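Local coordinates for protein SalCYP truncation (Salinispora tropica, PDB 7ABB) that is a bacterial member of the cytochrome P450 family, a largely helical protein that holds a heme c in its interior, at residues Gly256-Phe261 with Ile363-Leu368; Asn246-Leu251 with Thr354-Trp359; Val123-Gly126 with Asp132-Ala135. All blocks are in the same frame, centred on the assembly; numbering follows the deposited sequence.

Contact 1: Gly256-Phe261 with Ile363-Leu368; sequences GDRHRF and IPDYRL
R258 reaches from helix 255-263 to the loop that follows helix 345-362, and nearly every interaction here is made by its side chain. NH2 of R258 forms a salt bridge with OD1 of D365 at 3.2 Å, but the N-H points poorly at the acceptor (127°) and the hydrogen bond is weak, although guanidinium and carboxylate planes lie only 12° apart. The carbonyl O of Y366 sits over the centre of the guanidinium face, 3.2 Å from CZ of R258, where no N-H is aimed at it. A firmer polar link runs through a water that accepts from NE of R258 (2.9 Å) and donates to O of P364 (2.8 Å). NH1 of R258 hydrogen-bonds L251 O, linking the C-terminal part of helix 238-253 to this loop of the largely helical P450 fold. Apolar contact falls to the aliphatic part of the chain: CD of R258 lies over one face of the Y366 ring, 3.7 Å from its centroid, a CH-pi contact. The chain of R258 bends at chi3 (71°), which lets CD rest on the ring while the guanidinium turns off toward D365. W359 meets the Y366 ring edge-to-face.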
loop_
_atom_site.group_PDB
_atom_site.type_symbol
_atom_site.label_atom_id
_atom_site.label_comp_id
_atom_site.label_asym_id
_atom_site.label_seq_id
_atom_site.Cartn_x
_atom_site.Cartn_y
_atom_site.Cartn_z
ATOM N N GLY A 256 13.972 10.188 -20.259
ATOM C CA GLY A 256 13.814 9.010 -21.100
ATOM C C GLY A 256 12.624 8.148 -20.705
ATOM O O GLY A 256 11.863 7.689 -21.563
ATOM N N ASP A 257 12.484 7.867 -19.399
ATOM C CA ASP A 257 11.341 7.085 -18.921
ATOM C C ASP A 257 10.032 7.865 -19.039
ATOM O O ASP A 257 8.987 7.291 -19.370
ATOM C CB ASP A 257 11.566 6.652 -17.472
ATOM C CG ASP A 257 12.634 5.564 -17.343
ATOM O OD1 ASP A 257 12.779 4.769 -18.295
ATOM O OD2 ASP A 257 13.325 5.519 -16.308
ATOM N N ARG A 258 10.060 9.171 -18.745
ATOM C CA ARG A 258 8.873 9.995 -18.947
ATOM C C ARG A 258 8.423 9.946 -20.404
ATOM O O ARG A 258 7.234 9.739 -20.694
ATOM C CB ARG A 258 9.170 11.426 -18.502
ATOM C CG ARG A 258 7.983 12.345 -18.613
ATOM C CD ARG A 258 8.271 13.709 -17.948
ATOM N NE ARG A 258 9.217 14.581 -18.655
ATOM C CZ ARG A 258 10.466 14.852 -18.287
ATOM N NH1 ARG A 258 11.049 14.262 -17.233
ATOM N NH2 ARG A 258 11.158 15.714 -19.034
ATOM N N HIS A 259 9.357 10.152 -21.333
ATOM C CA HIS A 259 9.019 10.101 -22.752
ATOM C C HIS A 259 8.471 8.735 -23.133
ATOM O O HIS A 259 7.555 8.633 -23.949
ATOM C CB HIS A 259 10.243 10.411 -23.617
ATOM C CG HIS A 259 10.778 11.801 -23.480
ATOM N ND1 HIS A 259 10.031 12.863 -23.018
ATOM C CD2 HIS A 259 11.999 12.304 -23.782
ATOM C CE1 HIS A 259 10.774 13.957 -23.028
ATOM N NE2 HIS A 259 11.973 13.642 -23.481
ATOM N N ARG A 260 9.045 7.664 -22.587
ATOM C CA ARG A 260 8.538 6.337 -22.908
ATOM C C ARG A 260 7.105 6.179 -22.422
ATOM O O ARG A 260 6.245 5.687 -23.155
ATOM C CB ARG A 260 9.432 5.262 -22.294
ATOM C CG ARG A 260 8.965 3.837 -22.550
ATOM C CD ARG A 260 9.153 3.394 -23.986
ATOM N NE ARG A 260 8.652 2.042 -24.190
ATOM C CZ ARG A 260 9.317 0.942 -23.837
ATOM N NH1 ARG A 260 10.508 1.042 -23.268
ATOM N NH2 ARG A 260 8.794 -0.257 -24.056
ATOM N N PHE A 261 6.832 6.590 -21.180
ATOM C CA PHE A 261 5.484 6.464 -20.637
ATOM C C PHE A 261 4.508 7.312 -21.433
ATOM O O PHE A 261 3.386 6.885 -21.721
ATOM C CB PHE A 261 5.458 6.878 -19.159
ATOM C CG PHE A 261 4.207 6.475 -18.433
ATOM C CD1 PHE A 261 3.090 7.279 -18.444
ATOM C CD2 PHE A 261 4.159 5.286 -17.728
ATOM C CE1 PHE A 261 1.923 6.903 -17.763
ATOM C CE2 PHE A 261 3.003 4.907 -17.050
ATOM C CZ PHE A 261 1.889 5.719 -17.072
ATOM N N ILE A 363 -0.510 17.175 -18.521
ATOM C CA ILE A 363 0.830 17.620 -18.149
ATOM C C ILE A 363 1.829 16.620 -18.731
ATOM O O ILE A 363 2.405 15.806 -17.988
ATOM C CB ILE A 363 0.965 17.748 -16.622
ATOM C CG1 ILE A 363 -0.185 18.572 -16.017
ATOM C CG2 ILE A 363 2.361 18.329 -16.250
ATOM C CD1 ILE A 363 -0.162 18.646 -14.482
ATOM N N PRO A 364 2.035 16.622 -20.053
ATOM C CA PRO A 364 2.936 15.634 -20.663
ATOM C C PRO A 364 4.383 15.843 -20.310
ATOM O O PRO A 364 5.149 14.871 -20.324
ATOM C CB PRO A 364 2.684 15.807 -22.164
ATOM C CG PRO A 364 2.187 17.218 -22.311
ATOM C CD PRO A 364 1.359 17.449 -21.068
ATOM N N ASP A 365 4.798 17.082 -20.051
ATOM C CA ASP A 365 6.183 17.409 -19.738
ATOM C C ASP A 365 6.203 18.129 -18.398
ATOM O O ASP A 365 5.389 19.033 -18.159
ATOM C CB ASP A 365 6.780 18.284 -20.848
ATOM C CG ASP A 365 8.283 18.448 -20.736
ATOM O OD1 ASP A 365 8.911 17.823 -19.870
ATOM O OD2 ASP A 365 8.828 19.220 -21.539
ATOM N N TYR A 366 7.105 17.710 -17.519
ATOM C CA TYR A 366 7.171 18.221 -16.161
ATOM C C TYR A 366 8.537 17.828 -15.614
ATOM O O TYR A 366 9.233 16.985 -16.188
ATOM C CB TYR A 366 6.004 17.683 -15.292
ATOM C CG TYR A 366 5.885 16.170 -15.339
ATOM C CD1 TYR A 366 5.206 15.540 -16.374
ATOM C CD2 TYR A 366 6.544 15.396 -14.407
ATOM C CE1 TYR A 366 5.145 14.162 -16.449
ATOM C CE2 TYR A 366 6.483 14.043 -14.464
ATOM C CZ TYR A 366 5.801 13.440 -15.493
ATOM O OH TYR A 366 5.763 12.064 -15.551
ATOM N N ARG A 367 8.889 18.400 -14.467
ATOM C CA ARG A 367 10.202 18.145 -13.894
ATOM C C ARG A 367 10.180 18.441 -12.399
ATOM O O ARG A 367 9.269 19.075 -11.878
ATOM C CB ARG A 367 11.294 18.963 -14.602
ATOM C CG ARG A 367 11.169 20.469 -14.381
ATOM C CD ARG A 367 12.159 21.289 -15.200
ATOM N NE ARG A 367 11.913 21.151 -16.625
ATOM C CZ ARG A 367 12.668 21.696 -17.581
ATOM N NH1 ARG A 367 13.719 22.463 -17.265
ATOM N NH2 ARG A 367 12.367 21.517 -18.863
ATOM N N LEU A 368 11.216 17.996 -11.720
ATOM C CA LEU A 368 11.419 18.444 -10.355
ATOM C C LEU A 368 12.033 19.844 -10.380
ATOM O O LEU A 368 12.681 20.230 -11.354
ATOM C CB LEU A 368 12.320 17.459 -9.605
ATOM C CG LEU A 368 11.764 16.029 -9.593
ATOM C CD1 LEU A 368 12.739 15.110 -8.827
ATOM C CD2 LEU A 368 10.376 15.952 -9.010
HETATM O O HOH W 1 7.814 14.701 -21.232
#

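Contact 2: Asn246-Leu251 with Thr354-Trp359; sequences NGIQHL and TAWEEW
G247 and I248 on helix 238-253 face W356 and W359 on helix 345-362. The two short helical segments run in roughly the same direction, their axes 11.7 Å apart at closest approach, with a signed crossing angle of -35°. That is a wide spacing for packed helices, and the two indoles and I248 span it. The backbones come nearest at I248 and W356.

W356 extends toward the partner helix, and its six-membered ring ends at the glycine: CZ2 of W356 lies 3.7 Å from CA of G247 and 4.0 Å from the backbone N of I248, both approached obliquely to the ring. G247 has no side chain, and CZ2 and CH2 of the W356 ring lie directly against its CA. I248 turns to W359. Its CG1 branch stands anti to the backbone N, and the following bend (chi2 78°) carries CD1 across to the indole. CD1 of I248 lies over one face of the W359 five-membered ring, 4.0 Å from its centroid and 15° off the ring normal, in a CH-pi contact. More loosely, CD1 of I248 also touches CD1 of W356 at 4.3 Å, and so lies against both indoles.

Around this centre, V272 of helix 268-278 packs on W356, while F130 of helix 130-147 and Y366 reach I248. The side chain of W356 is about 9 Å from the bound heme c, which places the contact in the buried helical core of this P450, near the cofactor.

Between the two segments no hydrogen bond forms, and what holds these four buried residues together is close packing and one CH-pi contact; the indole N-H of W356 is satisfied by a residue just beyond the segments.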
loop_
_atom_site.group_PDB
_atom_site.type_symbol
_atom_site.label_atom_id
_atom_site.label_comp_id
_atom_site.label_asym_id
_atom_site.label_seq_id
_atom_site.Cartn_x
_atom_site.Cartn_y
_atom_site.Cartn_z
ATOM N N ASN A 246 6.296 8.367 -5.633
ATOM C CA ASN A 246 7.639 7.926 -5.991
ATOM C C ASN A 246 7.755 7.631 -7.476
ATOM O O ASN A 246 8.816 7.886 -8.074
ATOM C CB ASN A 246 8.009 6.700 -5.161
ATOM C CG ASN A 246 8.513 7.066 -3.788
ATOM O OD1 ASN A 246 9.523 7.762 -3.653
ATOM N ND2 ASN A 246 7.820 6.593 -2.755
ATOM N N GLY A 247 6.682 7.126 -8.092
ATOM C CA GLY A 247 6.711 6.882 -9.527
ATOM C C GLY A 247 6.783 8.170 -10.336
ATOM O O GLY A 247 7.615 8.299 -11.239
ATOM N N ILE A 248 5.893 9.130 -10.049
ATOM C CA ILE A 248 5.932 10.401 -10.778
ATOM C C ILE A 248 7.221 11.143 -10.482
ATOM O O ILE A 248 7.751 11.834 -11.355
ATOM C CB ILE A 248 4.696 11.272 -10.468
ATOM C CG1 ILE A 248 4.521 12.297 -11.585
ATOM C CG2 ILE A 248 4.801 11.950 -9.138
ATOM C CD1 ILE A 248 3.886 11.667 -12.822
ATOM N N GLN A 249 7.758 11.025 -9.267
ATOM C CA GLN A 249 9.025 11.689 -8.982
ATOM C C GLN A 249 10.140 11.149 -9.874
ATOM O O GLN A 249 10.972 11.919 -10.384
ATOM C CB GLN A 249 9.386 11.535 -7.507
ATOM C CG GLN A 249 10.704 12.219 -7.193
ATOM C CD GLN A 249 11.085 12.203 -5.747
ATOM O OE1 GLN A 249 11.116 13.238 -5.091
ATOM N NE2 GLN A 249 11.460 11.038 -5.257
ATOM N N HIS A 250 10.188 9.829 -10.064
ATOM C CA HIS A 250 11.155 9.250 -10.980
ATOM C C HIS A 250 10.971 9.773 -12.401
ATOM O O HIS A 250 11.945 10.190 -13.047
ATOM C CB HIS A 250 11.039 7.723 -10.961
ATOM C CG HIS A 250 11.926 7.062 -11.963
ATOM N ND1 HIS A 250 13.136 6.499 -11.622
ATOM C CD2 HIS A 250 11.767 6.850 -13.290
ATOM C CE1 HIS A 250 13.701 5.995 -12.704
ATOM N NE2 HIS A 250 12.894 6.188 -13.729
ATOM N N LEU A 251 9.737 9.732 -12.924
ATOM C CA LEU A 251 9.506 10.229 -14.278
ATOM C C LEU A 251 9.919 11.693 -14.402
ATOM O O LEU A 251 10.465 12.110 -15.432
ATOM C CB LEU A 251 8.041 10.042 -14.659
ATOM C CG LEU A 251 7.535 8.591 -14.707
ATOM C CD1 LEU A 251 6.025 8.558 -14.969
ATOM C CD2 LEU A 251 8.234 7.770 -15.763
ATOM N N THR A 354 -4.595 4.972 -13.734
ATOM C CA THR A 354 -5.532 5.995 -14.194
ATOM C C THR A 354 -4.996 7.388 -13.896
ATOM O O THR A 354 -5.086 8.294 -14.749
ATOM C CB THR A 354 -6.893 5.779 -13.539
ATOM O OG1 THR A 354 -7.397 4.487 -13.900
ATOM C CG2 THR A 354 -7.871 6.799 -14.012
ATOM N N ALA A 355 -4.457 7.592 -12.689
ATOM C CA ALA A 355 -3.928 8.917 -12.353
ATOM C C ALA A 355 -2.797 9.287 -13.282
ATOM O O ALA A 355 -2.738 10.421 -13.777
ATOM C CB ALA A 355 -3.438 8.961 -10.918
ATOM N N TRP A 356 -1.879 8.360 -13.532
ATOM C CA TRP A 356 -0.764 8.702 -14.407
ATOM C C TRP A 356 -1.207 8.904 -15.860
ATOM O O TRP A 356 -0.621 9.725 -16.584
ATOM C CB TRP A 356 0.333 7.633 -14.321
ATOM C CG TRP A 356 1.066 7.610 -12.978
ATOM C CD1 TRP A 356 1.033 8.560 -11.999
ATOM C CD2 TRP A 356 1.929 6.568 -12.504
ATOM N NE1 TRP A 356 1.836 8.167 -10.939
ATOM C CE2 TRP A 356 2.377 6.942 -11.222
ATOM C CE3 TRP A 356 2.334 5.357 -13.034
ATOM C CZ2 TRP A 356 3.247 6.139 -10.476
ATOM C CZ3 TRP A 356 3.187 4.556 -12.291
ATOM C CH2 TRP A 356 3.631 4.955 -11.032
ATOM N N GLU A 357 -2.222 8.176 -16.319
ATOM C CA GLU A 357 -2.780 8.416 -17.643
ATOM C C GLU A 357 -3.313 9.840 -17.745
ATOM O O GLU A 357 -3.011 10.584 -18.696
ATOM C CB GLU A 357 -3.891 7.397 -17.933
ATOM C CG GLU A 357 -3.406 5.992 -18.265
ATOM C CD GLU A 357 -4.530 4.982 -18.357
ATOM O OE1 GLU A 357 -5.607 5.228 -17.769
ATOM O OE2 GLU A 357 -4.348 3.933 -19.016
ATOM N N GLU A 358 -4.159 10.229 -16.788
ATOM C CA GLU A 358 -4.766 11.553 -16.879
ATOM C C GLU A 358 -3.717 12.642 -16.670
ATOM O O GLU A 358 -3.802 13.710 -17.288
ATOM C CB GLU A 358 -5.920 11.686 -15.879
ATOM C CG GLU A 358 -7.100 10.758 -16.171
ATOM C CD GLU A 358 -7.645 10.964 -17.547
ATOM O OE1 GLU A 358 -7.971 12.122 -17.882
ATOM O OE2 GLU A 358 -7.749 9.979 -18.300
ATOM N N TRP A 359 -2.711 12.377 -15.834
ATOM C CA TRP A 359 -1.626 13.330 -15.639
ATOM C C TRP A 359 -0.925 13.621 -16.959
ATOM O O TRP A 359 -0.716 14.785 -17.313
ATOM C CB TRP A 359 -0.638 12.787 -14.598
ATOM C CG TRP A 359 0.505 13.722 -14.351
ATOM C CD1 TRP A 359 1.617 13.871 -15.130
ATOM C CD2 TRP A 359 0.635 14.663 -13.276
ATOM N NE1 TRP A 359 2.425 14.832 -14.602
ATOM C CE2 TRP A 359 1.852 15.341 -13.469
ATOM C CE3 TRP A 359 -0.158 15.005 -12.181
ATOM C CZ2 TRP A 359 2.294 16.340 -12.606
ATOM C CZ3 TRP A 359 0.275 16.000 -11.320
ATOM C CH2 TRP A 359 1.511 16.646 -11.534
#

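Contact 3: Val123-Gly126 with Asp132-Ala135; sequences VDRG and DEFA
R125 and E133 approach from opposite directions and form a bidentate, end-on salt bridge. NH1 of R125 gives a hydrogen bond to OE2 of E133 at 2.9 Å (158°), and NH2 of R125 gives a second to OE1 of E133 at 3.0 Å (163°). Each nitrogen serves one oxygen, and both acceptors lie close to the guanidinium plane. The carboxylate is nearly coplanar with the guanidinium; OE1 receives NH2 with its syn lone pair, whereas NH1 meets OE2 on the syn side but 27° out of the carboxylate plane. Two fairly straight bonds restrict rotation of either group about the line joining them. E133 OE1 also accepts from the backbone N of S129, which further fixes the carboxylate beside the start of its own helix.

The pair bridges a short connection of the P450 fold, from the turn after helix 108-120, through strand 127-129, into helix 130-147, whose segment here includes a wider pi-type turn. The backbone of G126 is hydrogen-bonded to W388, the C-terminal residue.

Farther inward and away from the salt bridge, F134 packs helix 130-147 on its neighbours: its ring meets F130 edge-to-face, and its side chain touches I119 of helix 108-120 and M244 of helix 238-253.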
loop_
_atom_site.group_PDB
_atom_site.type_symbol
_atom_site.label_atom_id
_atom_site.label_comp_id
_atom_site.label_asym_id
_atom_site.label_seq_id
_atom_site.Cartn_x
_atom_site.Cartn_y
_atom_site.Cartn_z
ATOM N N VAL A 123 -3.459 22.661 -13.434
ATOM C CA VAL A 123 -2.566 22.684 -14.599
ATOM C C VAL A 123 -2.012 24.084 -14.854
ATOM O O VAL A 123 -0.841 24.244 -15.223
ATOM C CB VAL A 123 -3.278 22.154 -15.860
ATOM C CG1 VAL A 123 -2.394 22.334 -17.085
ATOM C CG2 VAL A 123 -3.587 20.716 -15.732
ATOM N N ASP A 124 -2.852 25.114 -14.733
ATOM C CA ASP A 124 -2.426 26.464 -15.086
ATOM C C ASP A 124 -1.374 27.046 -14.142
ATOM O O ASP A 124 -0.722 28.026 -14.509
ATOM C CB ASP A 124 -3.648 27.399 -15.142
ATOM C CG ASP A 124 -4.548 27.116 -16.328
ATOM O OD1 ASP A 124 -4.137 26.360 -17.233
ATOM O OD2 ASP A 124 -5.666 27.668 -16.364
ATOM N N ARG A 125 -1.160 26.450 -12.965
ATOM C CA ARG A 125 -0.196 26.997 -12.012
ATOM C C ARG A 125 1.255 26.704 -12.389
ATOM O O ARG A 125 2.149 27.458 -11.998
ATOM C CB ARG A 125 -0.463 26.419 -10.629
ATOM C CG ARG A 125 -1.738 26.992 -10.007
ATOM C CD ARG A 125 -2.231 26.184 -8.840
ATOM N NE ARG A 125 -1.157 25.804 -7.941
ATOM C CZ ARG A 125 -1.301 24.947 -6.935
ATOM N NH1 ARG A 125 -2.500 24.429 -6.673
ATOM N NH2 ARG A 125 -0.255 24.641 -6.177
ATOM N N GLY A 126 1.499 25.624 -13.120
ATOM C CA GLY A 126 2.863 25.219 -13.375
ATOM C C GLY A 126 3.570 24.627 -12.175
ATOM O O GLY A 126 4.783 24.386 -12.238
ATOM N N ASP A 132 0.031 16.232 -1.304
ATOM C CA ASP A 132 -0.863 16.986 -0.427
ATOM C C ASP A 132 -2.079 17.506 -1.180
ATOM O O ASP A 132 -3.209 17.431 -0.676
ATOM C CB ASP A 132 -0.126 18.165 0.209
ATOM C CG ASP A 132 0.904 17.746 1.236
ATOM O OD1 ASP A 132 0.922 16.557 1.629
ATOM O OD2 ASP A 132 1.692 18.621 1.652
ATOM N N GLU A 133 -1.872 18.077 -2.369
ATOM C CA GLU A 133 -2.952 18.747 -3.089
ATOM C C GLU A 133 -3.695 17.818 -4.034
ATOM O O GLU A 133 -4.892 18.024 -4.265
ATOM C CB GLU A 133 -2.399 19.938 -3.883
ATOM C CG GLU A 133 -1.721 20.950 -3.030
ATOM C CD GLU A 133 -1.383 22.186 -3.826
ATOM O OE1 GLU A 133 -0.200 22.356 -4.198
ATOM O OE2 GLU A 133 -2.330 22.966 -4.121
ATOM N N PHE A 134 -3.036 16.782 -4.556
ATOM C CA PHE A 134 -3.621 15.916 -5.580
ATOM C C PHE A 134 -3.777 14.487 -5.077
ATOM O O PHE A 134 -4.910 14.033 -4.894
ATOM C CB PHE A 134 -2.799 15.949 -6.874
ATOM C CG PHE A 134 -3.209 14.889 -7.850
ATOM C CD1 PHE A 134 -4.524 14.779 -8.227
ATOM C CD2 PHE A 134 -2.313 13.963 -8.339
ATOM C CE1 PHE A 134 -4.946 13.784 -9.078
ATOM C CE2 PHE A 134 -2.724 12.958 -9.198
ATOM C CZ PHE A 134 -4.035 12.859 -9.566
ATOM N N ALA A 135 -2.692 13.760 -4.857
ATOM C CA ALA A 135 -2.805 12.309 -4.760
ATOM C C ALA A 135 -3.587 11.885 -3.524
ATOM O O ALA A 135 -4.400 10.960 -3.607
ATOM C CB ALA A 135 -1.428 11.648 -4.774
#

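Overall arrangement
Along the chain, contact 3 closes before the other two open, while contacts 1 and 2 interleave: 246-251, 256-261, 354-359, then 363-368. The hydrogen bonds D257–H250 and R258–L251 join the successive helices 238-253 and 255-263, and the loop of contact 1 continues from helix 345-362 of contact 2. With centres 9 Å apart, contacts 1 and 2 thus fasten helix 345-362 and the loop after it to the same pair of helices. Contact 3 lies about 13 Å from contact 2, centre to centre, and joins the others by packing of F134 on A355 and V123 on I363. The three pass from buried helix packing near the heme c to a surface salt bridge.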